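Local coordinates for TqaA (Penicillium aethiopicum, PDB 5DLK), which probably releases a peptide by macrocyclization, as the terminal condensation-like domain of a fungal nonribosomal peptide synthetase, and binds a phosphopantetheine arm, at residues 227-235 with 356-366; 190-198 with 396-404. All blocks are in the same frame, centred on the assembly; numbering follows the deposited sequence. Where two conformers were deposited one is given.

Interaction 1. Residues 227-235 with 356-366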
loop_
_atom_site.group_PDB
_atom_site.type_symbol
_atom_site.label_atom_id
_atom_site.label_comp_id
_atom_site.label_asym_id
_atom_site.label_seq_id
_atom_site.Cartn_x
_atom_site.Cartn_y
_atom_site.Cartn_z
ATOM N N PRO A 227 18.960 -18.096 3.724
ATOM C CA PRO A 227 19.403 -17.141 4.743
ATOM C C PRO A 227 18.248 -16.278 5.246
ATOM O O PRO A 227 18.295 -15.820 6.381
ATOM C CB PRO A 227 20.426 -16.276 4.011
ATOM C CG PRO A 227 20.893 -17.136 2.851
ATOM C CD PRO A 227 19.701 -17.948 2.459
ATOM N N THR A 228 17.250 -16.041 4.406
ATOM C CA THR A 228 16.152 -15.184 4.835
ATOM C C THR A 228 15.272 -15.891 5.873
ATOM O O THR A 228 14.880 -15.297 6.880
ATOM C CB THR A 228 15.346 -14.706 3.635
ATOM O OG1 THR A 228 16.111 -13.687 2.981
ATOM C CG2 THR A 228 14.032 -14.082 4.093
ATOM N N PHE A 229 14.987 -17.167 5.668
ATOM C CA PHE A 229 14.208 -17.881 6.665
ATOM C C PHE A 229 15.058 -18.285 7.868
ATOM O O PHE A 229 14.532 -18.458 8.986
ATOM C CB PHE A 229 13.505 -19.074 6.033
ATOM C CG PHE A 229 12.463 -18.648 5.027
ATOM C CD1 PHE A 229 11.396 -17.854 5.438
ATOM C CD2 PHE A 229 12.582 -18.975 3.688
ATOM C CE1 PHE A 229 10.437 -17.413 4.521
ATOM C CE2 PHE A 229 11.639 -18.555 2.769
ATOM C CZ PHE A 229 10.569 -17.773 3.179
ATOM N N GLN A 230 16.361 -18.396 7.662
ATOM C CA GLN A 230 17.254 -18.571 8.808
ATOM C C GLN A 230 17.225 -17.314 9.663
ATOM O O GLN A 230 17.180 -17.390 10.902
ATOM C CB GLN A 230 18.677 -18.872 8.350
ATOM C CG GLN A 230 18.811 -20.295 7.801
ATOM C CD GLN A 230 20.154 -20.535 7.113
ATOM O OE1 GLN A 230 20.989 -19.628 7.012
ATOM N NE2 GLN A 230 20.367 -21.764 6.642
ATOM N N PHE A 231 17.252 -16.162 8.997
ATOM C CA PHE A 231 17.177 -14.888 9.707
ATOM C C PHE A 231 15.892 -14.785 10.514
ATOM O O PHE A 231 15.933 -14.451 11.692
ATOM C CB PHE A 231 17.254 -13.683 8.764
ATOM C CG PHE A 231 16.829 -12.395 9.427
ATOM C CD1 PHE A 231 15.527 -11.905 9.242
ATOM C CD2 PHE A 231 17.696 -11.711 10.274
ATOM C CE1 PHE A 231 15.105 -10.739 9.880
ATOM C CE2 PHE A 231 17.290 -10.529 10.920
ATOM C CZ PHE A 231 15.978 -10.046 10.709
ATOM N N TRP A 232 14.745 -15.036 9.881
ATOM C CA TRP A 232 13.486 -14.836 10.610
ATOM C C TRP A 232 13.372 -15.810 11.781
ATOM O O TRP A 232 12.850 -15.448 12.816
ATOM C CB TRP A 232 12.281 -14.957 9.676
ATOM C CG TRP A 232 12.088 -13.718 8.819
ATOM C CD1 TRP A 232 12.312 -13.589 7.463
ATOM C CD2 TRP A 232 11.661 -12.423 9.280
ATOM N NE1 TRP A 232 12.031 -12.295 7.058
ATOM C CE2 TRP A 232 11.634 -11.563 8.151
ATOM C CE3 TRP A 232 11.287 -11.916 10.530
ATOM C CZ2 TRP A 232 11.262 -10.223 8.243
ATOM C CZ3 TRP A 232 10.910 -10.579 10.620
ATOM C CH2 TRP A 232 10.898 -9.753 9.481
ATOM N N ARG A 233 13.861 -17.046 11.620
ATOM C CA ARG A 233 13.851 -17.984 12.742
ATOM C C ARG A 233 14.658 -17.448 13.923
ATOM O O ARG A 233 14.232 -17.548 15.069
ATOM C CB ARG A 233 14.405 -19.358 12.316
ATOM C CG ARG A 233 14.566 -20.321 13.481
ATOM C CD ARG A 233 14.574 -21.773 13.017
ATOM N NE ARG A 233 13.214 -22.309 13.055
ATOM C CZ ARG A 233 12.557 -22.725 11.986
ATOM N NH1 ARG A 233 13.150 -22.675 10.804
ATOM N NH2 ARG A 233 11.313 -23.186 12.096
ATOM N N HIS A 234 15.812 -16.868 13.629
ATOM C CA HIS A 234 16.690 -16.322 14.669
ATOM C C HIS A 234 16.032 -15.089 15.321
ATOM O O HIS A 234 16.000 -14.934 16.540
ATOM C CB HIS A 234 18.035 -15.956 14.052
ATOM C CG HIS A 234 19.066 -15.513 15.040
ATOM N ND1 HIS A 234 19.767 -16.398 15.829
ATOM C CD2 HIS A 234 19.541 -14.281 15.343
ATOM C CE1 HIS A 234 20.621 -15.729 16.587
ATOM N NE2 HIS A 234 20.499 -14.442 16.315
ATOM N N TYR A 235 15.496 -14.227 14.466
ATOM C CA TYR A 235 14.893 -12.969 14.904
ATOM C C TYR A 235 13.700 -13.201 15.820
ATOM O O TYR A 235 13.491 -12.449 16.790
ATOM C CB TYR A 235 14.467 -12.174 13.654
ATOM C CG TYR A 235 13.862 -10.815 13.888
ATOM C CD1 TYR A 235 14.663 -9.677 13.937
ATOM C CD2 TYR A 235 12.479 -10.664 14.005
ATOM C CE1 TYR A 235 14.100 -8.415 14.097
ATOM C CE2 TYR A 235 11.910 -9.405 14.188
ATOM C CZ TYR A 235 12.727 -8.293 14.239
ATOM O OH TYR A 235 12.173 -7.039 14.429
ATOM N N GLN A 356 15.889 -3.148 15.133
ATOM C CA GLN A 356 14.957 -4.264 14.951
ATOM C C GLN A 356 14.239 -4.192 13.607
ATOM O O GLN A 356 13.688 -5.189 13.141
ATOM C CB GLN A 356 13.945 -4.328 16.102
ATOM C CG GLN A 356 14.595 -4.796 17.418
ATOM C CD GLN A 356 15.151 -6.222 17.296
ATOM O OE1 GLN A 356 16.343 -6.419 17.042
ATOM N NE2 GLN A 356 14.288 -7.215 17.491
ATOM N N TYR A 357 14.258 -3.009 12.988
ATOM C CA TYR A 357 13.834 -2.849 11.592
ATOM C C TYR A 357 15.003 -3.067 10.614
ATOM O O TYR A 357 14.863 -3.791 9.631
ATOM C CB TYR A 357 13.226 -1.452 11.401
ATOM C CG TYR A 357 13.183 -0.972 9.969
ATOM C CD1 TYR A 357 12.425 -1.643 9.010
ATOM C CD2 TYR A 357 13.864 0.174 9.587
ATOM C CE1 TYR A 357 12.359 -1.192 7.696
ATOM C CE2 TYR A 357 13.813 0.625 8.278
ATOM C CZ TYR A 357 13.068 -0.059 7.342
ATOM O OH TYR A 357 13.018 0.403 6.042
ATOM N N THR A 358 16.146 -2.440 10.880
ATOM C CA THR A 358 17.218 -2.442 9.874
ATOM C C THR A 358 17.856 -3.813 9.736
ATOM O O THR A 358 18.350 -4.157 8.646
ATOM C CB THR A 358 18.300 -1.374 10.172
ATOM O OG1 THR A 358 18.937 -1.628 11.422
ATOM C CG2 THR A 358 17.683 0.022 10.191
ATOM N N ARG A 359 17.815 -4.611 10.804
ATOM C CA ARG A 359 18.305 -6.011 10.733
ATOM C C ARG A 359 17.600 -6.812 9.624
ATOM O O ARG A 359 18.166 -7.752 9.031
ATOM C CB ARG A 359 18.077 -6.729 12.069
ATOM C CG ARG A 359 19.029 -6.387 13.200
ATOM C CD ARG A 359 18.564 -7.065 14.503
ATOM N NE ARG A 359 18.670 -8.528 14.399
ATOM C CZ ARG A 359 18.064 -9.407 15.197
ATOM N NH1 ARG A 359 17.282 -9.000 16.192
ATOM N NH2 ARG A 359 18.257 -10.723 14.994
ATOM N N ALA A 360 16.345 -6.462 9.367
ATOM C CA ALA A 360 15.516 -7.277 8.493
ATOM C C ALA A 360 15.473 -6.793 7.034
ATOM O O ALA A 360 14.775 -7.381 6.223
ATOM C CB ALA A 360 14.089 -7.351 9.050
ATOM N N LEU A 361 16.197 -5.726 6.712
ATOM C CA LEU A 361 16.063 -5.095 5.396
ATOM C C LEU A 361 16.249 -6.056 4.225
ATOM O O LEU A 361 15.454 -6.036 3.286
ATOM C CB LEU A 361 17.047 -3.941 5.259
ATOM C CG LEU A 361 16.597 -2.658 5.951
ATOM C CD1 LEU A 361 17.763 -1.680 6.053
ATOM C CD2 LEU A 361 15.406 -2.046 5.206
ATOM N N SER A 362 17.279 -6.903 4.284
ATOM C CA SER A 362 17.528 -7.830 3.179
ATOM C C SER A 362 16.597 -9.047 3.221
ATOM O O SER A 362 16.648 -9.908 2.332
ATOM C CB SER A 362 19.003 -8.276 3.163
ATOM O OG SER A 362 19.368 -8.976 4.335
ATOM N N HIS A 363 15.713 -9.093 4.215
ATOM C CA HIS A 363 14.858 -10.261 4.423
ATOM C C HIS A 363 13.369 -9.926 4.439
ATOM O O HIS A 363 12.528 -10.808 4.622
ATOM C CB HIS A 363 15.241 -10.939 5.744
ATOM C CG HIS A 363 16.714 -11.194 5.874
ATOM N ND1 HIS A 363 17.398 -12.042 5.030
ATOM C CD2 HIS A 363 17.626 -10.723 6.759
ATOM C CE1 HIS A 363 18.674 -12.074 5.382
ATOM N NE2 HIS A 363 18.839 -11.284 6.432
ATOM N N GLU A 364 13.051 -8.652 4.241
ATOM C CA GLU A 364 11.708 -8.142 4.511
ATOM C C GLU A 364 10.698 -8.394 3.380
ATOM O O GLU A 364 9.508 -8.087 3.517
ATOM C CB GLU A 364 11.789 -6.636 4.780
ATOM C CG GLU A 364 12.104 -5.867 3.509
ATOM C CD GLU A 364 12.099 -4.359 3.668
ATOM O OE1 GLU A 364 12.296 -3.844 4.802
ATOM O OE2 GLU A 364 11.916 -3.687 2.623
ATOM N N HIS A 365 11.178 -8.955 2.270
ATOM C CA HIS A 365 10.406 -9.081 1.043
ATOM C C HIS A 365 9.618 -10.383 0.895
ATOM O O HIS A 365 8.817 -10.531 -0.043
ATOM C CB HIS A 365 11.364 -8.959 -0.144
ATOM C CG HIS A 365 12.429 -10.008 -0.139
ATOM N ND1 HIS A 365 13.610 -9.862 0.559
ATOM C CD2 HIS A 365 12.473 -11.237 -0.711
ATOM C CE1 HIS A 365 14.341 -10.956 0.408
ATOM N NE2 HIS A 365 13.673 -11.805 -0.360
ATOM N N VAL A 366 9.849 -11.339 1.788
ATOM C CA VAL A 366 9.210 -12.647 1.673
ATOM C C VAL A 366 7.782 -12.651 2.217
ATOM O O VAL A 366 7.445 -11.822 3.046
ATOM C CB VAL A 366 10.023 -13.733 2.387
ATOM C CG1 VAL A 366 11.342 -13.984 1.630
ATOM C CG2 VAL A 366 10.268 -13.358 3.866
HETATM O O HOH W 1 14.921 -10.076 17.670
#

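Interaction 2. Residues 190-198 with 396-404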
loop_
_atom_site.group_PDB
_atom_site.type_symbol
_atom_site.label_atom_id
_atom_site.label_comp_id
_atom_site.label_asym_id
_atom_site.label_seq_id
_atom_site.Cartn_x
_atom_site.Cartn_y
_atom_site.Cartn_z
ATOM N N PHE A 190 1.951 9.059 -12.054
ATOM C CA PHE A 190 1.553 10.418 -12.432
ATOM C C PHE A 190 2.625 11.114 -13.277
ATOM O O PHE A 190 2.302 11.793 -14.252
ATOM C CB PHE A 190 1.246 11.258 -11.187
ATOM C CG PHE A 190 0.119 10.720 -10.344
ATOM C CD1 PHE A 190 -0.986 10.107 -10.931
ATOM C CD2 PHE A 190 0.175 10.817 -8.960
ATOM C CE1 PHE A 190 -2.023 9.611 -10.149
ATOM C CE2 PHE A 190 -0.856 10.333 -8.167
ATOM C CZ PHE A 190 -1.959 9.728 -8.762
ATOM N N SER A 191 3.897 10.952 -12.913
ATOM C CA SER A 191 4.978 11.603 -13.662
ATOM C C SER A 191 5.176 10.966 -15.049
ATOM O O SER A 191 5.458 11.675 -16.013
ATOM C CB SER A 191 6.288 11.593 -12.860
ATOM O OG SER A 191 6.801 10.286 -12.689
ATOM N N ASP A 192 4.997 9.647 -15.157
ATOM C CA ASP A 192 4.972 8.978 -16.455
ATOM C C ASP A 192 3.807 9.469 -17.321
ATOM O O ASP A 192 3.981 9.692 -18.519
ATOM C CB ASP A 192 4.883 7.461 -16.299
ATOM C CG ASP A 192 6.218 6.830 -15.911
ATOM O OD1 ASP A 192 7.156 7.582 -15.546
ATOM O OD2 ASP A 192 6.321 5.583 -15.971
ATOM N N PHE A 193 2.626 9.623 -16.726
ATOM C CA PHE A 193 1.470 10.137 -17.470
ATOM C C PHE A 193 1.794 11.510 -18.065
ATOM O O PHE A 193 1.638 11.731 -19.267
ATOM C CB PHE A 193 0.220 10.237 -16.578
ATOM C CG PHE A 193 -1.039 10.588 -17.336
ATOM C CD1 PHE A 193 -1.309 11.905 -17.697
ATOM C CD2 PHE A 193 -1.966 9.608 -17.663
ATOM C CE1 PHE A 193 -2.464 12.231 -18.392
ATOM C CE2 PHE A 193 -3.129 9.929 -18.353
ATOM C CZ PHE A 193 -3.374 11.244 -18.716
ATOM N N ALA A 194 2.258 12.418 -17.219
ATOM C CA ALA A 194 2.574 13.770 -17.654
ATOM C C ALA A 194 3.641 13.759 -18.746
ATOM O O ALA A 194 3.507 14.455 -19.756
ATOM C CB ALA A 194 3.018 14.606 -16.487
ATOM N N ALA A 195 4.683 12.957 -18.552
ATOM C CA ALA A 195 5.771 12.862 -19.518
ATOM C C ALA A 195 5.287 12.351 -20.874
ATOM O O ALA A 195 5.734 12.831 -21.918
ATOM C CB ALA A 195 6.891 11.960 -18.977
ATOM N N ILE A 196 4.368 11.389 -20.861
ATOM C CA ILE A 196 3.847 10.834 -22.103
ATOM C C ILE A 196 2.984 11.874 -22.814
ATOM O O ILE A 196 3.109 12.069 -24.027
ATOM C CB ILE A 196 3.033 9.558 -21.863
ATOM C CG1 ILE A 196 3.958 8.423 -21.418
ATOM C CG2 ILE A 196 2.265 9.163 -23.125
ATOM C CD1 ILE A 196 3.219 7.200 -20.912
ATOM N N TYR A 197 2.128 12.552 -22.053
ATOM C CA TYR A 197 1.334 13.651 -22.595
ATOM C C TYR A 197 2.233 14.772 -23.132
ATOM O O TYR A 197 1.982 15.320 -24.209
ATOM C CB TYR A 197 0.385 14.198 -21.526
ATOM C CG TYR A 197 -0.482 15.348 -21.994
ATOM C CD1 TYR A 197 -1.722 15.114 -22.571
ATOM C CD2 TYR A 197 -0.062 16.664 -21.851
ATOM C CE1 TYR A 197 -2.524 16.161 -22.997
ATOM C CE2 TYR A 197 -0.853 17.714 -22.272
ATOM C CZ TYR A 197 -2.084 17.457 -22.843
ATOM O OH TYR A 197 -2.874 18.500 -23.267
ATOM N N ASN A 198 3.275 15.110 -22.376
ATOM C CA ASN A 198 4.202 16.177 -22.764
ATOM C C ASN A 198 5.175 15.752 -23.857
ATOM O O ASN A 198 6.034 16.534 -24.273
ATOM C CB ASN A 198 5.006 16.658 -21.561
ATOM C CG ASN A 198 4.163 17.368 -20.544
ATOM O OD1 ASN A 198 3.070 17.845 -20.844
ATOM N ND2 ASN A 198 4.670 17.453 -19.319
ATOM N N SER A 396 1.797 14.827 -1.156
ATOM C CA SER A 396 1.229 15.749 -2.156
ATOM C C SER A 396 1.578 15.266 -3.557
ATOM O O SER A 396 2.609 14.641 -3.748
ATOM C CB SER A 396 1.767 17.172 -1.969
ATOM O OG SER A 396 1.628 17.619 -0.634
ATOM N N PHE A 397 0.737 15.577 -4.543
ATOM C CA PHE A 397 0.898 15.010 -5.882
ATOM C C PHE A 397 0.669 16.039 -6.981
ATOM O O PHE A 397 -0.064 17.014 -6.784
ATOM C CB PHE A 397 -0.060 13.828 -6.059
ATOM C CG PHE A 397 0.004 12.866 -4.925
ATOM C CD1 PHE A 397 -0.796 13.047 -3.797
ATOM C CD2 PHE A 397 0.925 11.827 -4.942
ATOM C CE1 PHE A 397 -0.688 12.180 -2.706
ATOM C CE2 PHE A 397 1.033 10.960 -3.867
ATOM C CZ PHE A 397 0.226 11.135 -2.752
ATOM N N SER A 398 1.293 15.818 -8.135
ATOM C CA SER A 398 1.118 16.742 -9.255
ATOM C C SER A 398 1.156 16.065 -10.623
ATOM O O SER A 398 1.750 15.000 -10.810
ATOM C CB SER A 398 2.177 17.844 -9.197
ATOM O OG SER A 398 3.472 17.316 -9.389
ATOM N N LEU A 399 0.492 16.703 -11.582
ATOM C CA LEU A 399 0.427 16.207 -12.950
ATOM C C LEU A 399 0.747 17.384 -13.854
ATOM O O LEU A 399 -0.158 18.067 -14.330
ATOM C CB LEU A 399 -0.957 15.632 -13.266
ATOM C CG LEU A 399 -1.118 14.752 -14.502
ATOM C CD1 LEU A 399 -0.568 13.364 -14.227
ATOM C CD2 LEU A 399 -2.574 14.685 -14.933
ATOM N N PRO A 400 2.045 17.647 -14.058
ATOM C CA PRO A 400 2.505 18.863 -14.735
ATOM C C PRO A 400 2.305 18.829 -16.256
ATOM O O PRO A 400 3.282 18.793 -17.010
ATOM C CB PRO A 400 3.994 18.911 -14.372
ATOM C CG PRO A 400 4.377 17.472 -14.194
ATOM C CD PRO A 400 3.165 16.803 -13.602
ATOM N N LEU A 401 1.051 18.846 -16.698
ATOM C CA LEU A 401 0.749 18.869 -18.131
ATOM C C LEU A 401 1.198 20.196 -18.758
ATOM O O LEU A 401 0.941 21.267 -18.207
ATOM C CB LEU A 401 -0.749 18.644 -18.374
ATOM C CG LEU A 401 -1.356 17.375 -17.764
ATOM C CD1 LEU A 401 -2.797 17.162 -18.231
ATOM C CD2 LEU A 401 -0.489 16.163 -18.082
ATOM N N ARG A 402 1.871 20.114 -19.904
ATOM C CA ARG A 402 2.394 21.299 -20.591
ATOM C C ARG A 402 1.276 22.061 -21.309
ATOM O O ARG A 402 0.403 21.457 -21.928
ATOM C CB ARG A 402 3.490 20.887 -21.585
ATOM C CG ARG A 402 4.364 22.016 -22.146
ATOM C CD ARG A 402 4.371 23.255 -21.249
ATOM N NE ARG A 402 4.698 24.473 -21.989
ATOM C CZ ARG A 402 4.528 25.709 -21.523
ATOM N NH1 ARG A 402 4.018 25.909 -20.312
ATOM N NH2 ARG A 402 4.857 26.751 -22.276
ATOM N N GLY A 403 1.311 23.387 -21.209
ATOM C CA GLY A 403 0.355 24.252 -21.879
ATOM C C GLY A 403 0.436 25.671 -21.341
ATOM O O GLY A 403 0.748 25.868 -20.170
ATOM N N SER A 404 0.150 26.658 -22.189
ATOM C CA SER A 404 0.240 28.066 -21.793
ATOM C C SER A 404 -0.743 28.392 -20.675
ATOM O O SER A 404 -0.373 28.976 -19.654
ATOM C CB SER A 404 -0.008 28.987 -22.995
ATOM O OG SER A 404 -1.013 28.460 -23.847
HETATM O O HOH W 2 -1.568 20.815 -23.571
#

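Interaction 1. Residues 227-235 with 356-366
Tyr235, Trp232 and Thr228, spaced along one side of helix 227-235, each hand a polar atom to segment 356-366, the end of helix 346-358 and the turns that follow it in this condensation-type domain. The Tyr235 hydroxyl donates to Gln356 O at 2.7 Å, and the ring lies almost parallel to the Gln356 amide, their planes 10° apart. That amide is satisfied at both ends: OE1 takes an in-plane lone-pair bond from Arg359 NH1 (2.9 Å), while NE2 bonds to Arg334 O and to a water. The same water accepts from Arg359 NH1 and donates to Tyr235 O, which also receives Arg334 NH1, and so ties the end of helix 227-235 to the Gln356-Arg359 pair. Held in this way, the Arg359 guanidinium turns one face to Tyr235 CD1.

Further along, the Phe231 ring makes an offset stack with the His363 imidazole, centroids 4.4 Å apart and planes at 18°. With CG anti to the backbone N (chi1 165°), this ring also reaches past His363 to Ala360, where CE1 meets CB at 3.6 Å, while its own CB sits over the imidazole face. His363 is gripped twice more. Its carbonyl O receives Trp232 NE1 in the indole plane at 2.9 Å, although the donor stands above the carbonyl plane, and its ND1 shares a hydrogen bond of 2.9 Å with Thr228 OG1 at the imidazole edge. Ring rotation is thereby restricted by both a face and an edge. Beyond these bonds, helix 368-375 packs against Phe229, Trp232 and Val366, and Glu364 OE2 bonds to Asn314 ND2 near the phosphopantetheine-binding Asn311. At the far end, Thr228 CG2 and Val366 CG1 meet tip to tip at 3.6 Å.

Interaction 2. Residues 190-198 with 396-404
Asn198 OD1 accepts the backbone N-H of Arg402 at 2.7 Å, the donor tilted 26° from the amide's carbonyl plane, and ND2 of the same side chain donates almost straight (174°) to Pro400 O at 3.0 Å. One amide at the end of helix 186-197 thus bridges two backbone groups of segment 396-404: Pro400 O, at the centre of an inverse gamma turn, and Arg402 N, just beyond it. An alanine at Asn198 would probably leave Arg402 N and Pro400 O without these partners and the turn freer to shift. A water joins Tyr197 OH to Arg402 O, and the hydroxyl also bonds to Asn80 N. Along the helix the contact becomes apolar. Leu401 CD2 packs against Tyr197 CD2 (3.8 Å) and over the Ala194 backbone, where the small Ala194 CB admits Pro400 CD at 3.6 Å. Leu399, whose CG is turned from the backbone N by a chi1 of -165°, sets CD1 against both Phe193 CD1 and the carbonyl O of Phe190. Phe397 CD2 meets the Phe190 ring at its edge, and Trp72 of strand 67-75 touches both aromatic rings. Two directional bonds from one amide probably set where the irregular chain lies along the helix, while the apolar side chains pack without such direction.

How the interactions relate
The two contacts lie on opposite sides of the chain's centre, 38 Å apart between centres and about 19 Å at their nearest atoms. In sequence they are nested: 190-198 comes first, then 227-235 and 356-366, and 396-404 closes the outer loop. Interaction 2 sits beside the sheet that contains strands 67-75 and 407-415, whereas interaction 1 borders the other large sheet, near strands 303-310 and 329-336. This agrees with the two-lobed architecture of condensation domains. Phosphopantetheine-binding residues occur near both, Gly183 by interaction 2 and Tyr357 in segment 356-366, consistent with a substrate arm that runs between the lobes.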